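Local coordinates for amino acid ABC superfamily ATP binding cassette transporter, binding protein (Streptococcus pneumoniae, PDB 4H5F), which binds arginine and probably delivers it to an amino acid ABC transporter for uptake, at residues A23-Q28 with G39-M44. Residues are numbered along the deposited sequence; the frame is centred on the assembly and turned at random.
Sequences APFEFQ and GADIDM. With ARG (arginine), chain U.
Glu26 lays its carboxylate across that of Asp41, with OE1 2.6 Å from Asp41 OD2 and the two planes turned 30° apart. One of the two acids probably holds a proton. The site lies in a periplasmic-binding-protein fold of solute-binding family 3, where the loop leading into strand 27-29 meets the start of helix 40-51. With chi1 at 51°, Glu26 CG tucks in over its own backbone, and a turn about CB-CG swings the carboxylate round. This brings it to both Asp41 and the bound arginine, whose NH2 donates to Glu26 OE2 at 2.9 Å. Asp41 is held from outside the pair: Gly81 N donates to OD2, and Tyr228 OH bonds to OD1. Asp41 OD1 also lies at the edge of the Phe25 ring, 3.9 Å from Phe25 CD1. Nearer the backbone, Glu26 CB touches Ile42 CD1 at 4.1 Å. Gly39 is the N-cap residue; its CA makes a C-H...O contact with Phe25 O at 3.4 Å. The first turn of the helix gives two N-H groups to the loop. Asp41 N bonds to Phe25 O at 3.0 Å, and Ala40 N reaches Pro24 O at 3.0 Å with an N-H...O angle of 165°.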
loop_
_atom_site.group_PDB
_atom_site.type_symbol
_atom_site.label_atom_id
_atom_site.label_comp_id
_atom_site.label_asym_id
_atom_site.label_seq_id
_atom_site.Cartn_x
_atom_site.Cartn_y
_atom_site.Cartn_z
ATOM N N ALA A 23 3.138 -2.718 6.289
ATOM C CA ALA A 23 3.161 -4.173 6.390
ATOM C C ALA A 23 1.752 -4.694 6.249
ATOM O O ALA A 23 0.857 -4.167 6.899
ATOM C CB ALA A 23 3.748 -4.596 7.755
ATOM N N PRO A 24 1.539 -5.770 5.460
ATOM C CA PRO A 24 2.485 -6.702 4.825
ATOM C C PRO A 24 2.898 -6.368 3.394
ATOM O O PRO A 24 3.671 -7.117 2.801
ATOM C CB PRO A 24 1.683 -7.997 4.809
ATOM C CG PRO A 24 0.318 -7.526 4.535
ATOM C CD PRO A 24 0.162 -6.269 5.344
ATOM N N PHE A 25 2.393 -5.276 2.839
ATOM C CA PHE A 25 2.791 -4.860 1.497
ATOM C C PHE A 25 4.278 -4.464 1.424
ATOM O O PHE A 25 5.043 -5.035 0.636
ATOM C CB PHE A 25 1.897 -3.713 0.988
ATOM C CG PHE A 25 0.475 -4.113 0.775
ATOM C CD1 PHE A 25 0.090 -4.757 -0.384
ATOM C CD2 PHE A 25 -0.478 -3.849 1.743
ATOM C CE1 PHE A 25 -1.224 -5.130 -0.568
ATOM C CE2 PHE A 25 -1.786 -4.207 1.566
ATOM C CZ PHE A 25 -2.166 -4.858 0.411
ATOM N N GLU A 26 4.682 -3.475 2.218
ATOM C CA GLU A 26 6.086 -3.067 2.274
ATOM C C GLU A 26 6.416 -2.438 3.599
ATOM O O GLU A 26 5.641 -1.646 4.123
ATOM C CB GLU A 26 6.466 -2.100 1.149
ATOM C CG GLU A 26 5.557 -0.897 1.003
ATOM C CD GLU A 26 4.451 -1.166 0.027
ATOM O OE1 GLU A 26 4.666 -1.973 -0.892
ATOM O OE2 GLU A 26 3.361 -0.588 0.164
ATOM N N PHE A 27 7.579 -2.792 4.133
ATOM C CA PHE A 27 7.966 -2.373 5.474
ATOM C C PHE A 27 9.431 -2.671 5.701
ATOM O O PHE A 27 10.077 -3.285 4.864
ATOM C CB PHE A 27 7.060 -3.008 6.561
ATOM C CG PHE A 27 7.134 -4.528 6.659
ATOM C CD1 PHE A 27 6.443 -5.344 5.775
ATOM C CD2 PHE A 27 7.853 -5.135 7.678
ATOM C CE1 PHE A 27 6.488 -6.721 5.881
ATOM C CE2 PHE A 27 7.906 -6.518 7.777
ATOM C CZ PHE A 27 7.220 -7.305 6.889
ATOM N N GLN A 28 9.962 -2.217 6.826
ATOM C CA GLN A 28 11.368 -2.420 7.125
ATOM C C GLN A 28 11.606 -3.539 8.132
ATOM O O GLN A 28 10.862 -3.677 9.102
ATOM C CB GLN A 28 11.971 -1.118 7.612
ATOM C CG GLN A 28 11.952 -0.079 6.541
ATOM C CD GLN A 28 12.231 1.272 7.081
ATOM O OE1 GLN A 28 11.338 2.114 7.158
ATOM N NE2 GLN A 28 13.475 1.501 7.473
ATOM N N GLY A 39 8.499 -7.284 2.142
ATOM C CA GLY A 39 7.050 -7.345 2.028
ATOM C C GLY A 39 6.605 -7.961 0.719
ATOM O O GLY A 39 7.426 -8.169 -0.168
ATOM N N ALA A 40 5.314 -8.252 0.592
ATOM C CA ALA A 40 4.777 -8.880 -0.613
ATOM C C ALA A 40 4.982 -8.056 -1.892
ATOM O O ALA A 40 5.244 -8.628 -2.960
ATOM C CB ALA A 40 3.285 -9.208 -0.430
ATOM N N ASP A 41 4.839 -6.731 -1.805
ATOM C CA ASP A 41 5.084 -5.880 -2.966
ATOM C C ASP A 41 6.549 -5.965 -3.390
ATOM O O ASP A 41 6.851 -5.893 -4.578
ATOM C CB ASP A 41 4.749 -4.425 -2.666
ATOM C CG ASP A 41 3.285 -4.085 -2.898
ATOM O OD1 ASP A 41 2.527 -4.921 -3.434
ATOM O OD2 ASP A 41 2.903 -2.938 -2.569
ATOM N N ILE A 42 7.452 -6.120 -2.420
ATOM C CA ILE A 42 8.884 -6.168 -2.703
ATOM C C ILE A 42 9.237 -7.496 -3.387
ATOM O O ILE A 42 10.002 -7.518 -4.357
ATOM C CB ILE A 42 9.761 -5.943 -1.433
ATOM C CG1 ILE A 42 9.299 -4.703 -0.660
ATOM C CG2 ILE A 42 11.218 -5.754 -1.814
ATOM C CD1 ILE A 42 9.385 -3.427 -1.468
ATOM N N ASP A 43 8.667 -8.596 -2.899
ATOM C CA ASP A 43 8.862 -9.897 -3.545
ATOM C C ASP A 43 8.345 -9.891 -4.972
ATOM O O ASP A 43 8.984 -10.409 -5.880
ATOM C CB ASP A 43 8.166 -10.986 -2.763
ATOM C CG ASP A 43 8.842 -11.269 -1.461
ATOM O OD1 ASP A 43 9.998 -10.843 -1.317
ATOM O OD2 ASP A 43 8.229 -11.900 -0.588
ATOM N N MET A 44 7.178 -9.303 -5.169
ATOM C CA MET A 44 6.651 -9.156 -6.511
ATOM C C MET A 44 7.557 -8.282 -7.393
ATOM O O MET A 44 7.772 -8.588 -8.558
ATOM C CB MET A 44 5.233 -8.584 -6.481
ATOM C CG MET A 44 4.637 -8.407 -7.877
ATOM S SD MET A 44 3.013 -7.655 -7.818
ATOM C CE MET A 44 3.421 -6.074 -7.102
HETATM N N ARG U . -4.284 1.793 -1.197
HETATM C CA ARG U . -4.225 3.184 -0.793
HETATM C C ARG U . -4.005 4.099 -1.979
HETATM O O ARG U . -4.194 5.304 -1.877
HETATM C CB ARG U . -3.135 3.407 0.264
HETATM C CG ARG U . -1.781 2.809 -0.082
HETATM C CD ARG U . -0.694 3.327 0.876
HETATM N NE ARG U . 0.577 2.637 0.680
HETATM C CZ ARG U . 1.639 2.778 1.465
HETATM N NH1 ARG U . 1.591 3.587 2.512
HETATM N NH2 ARG U . 2.753 2.098 1.207
HETATM O OXT ARG U . -3.643 3.676 -3.072
#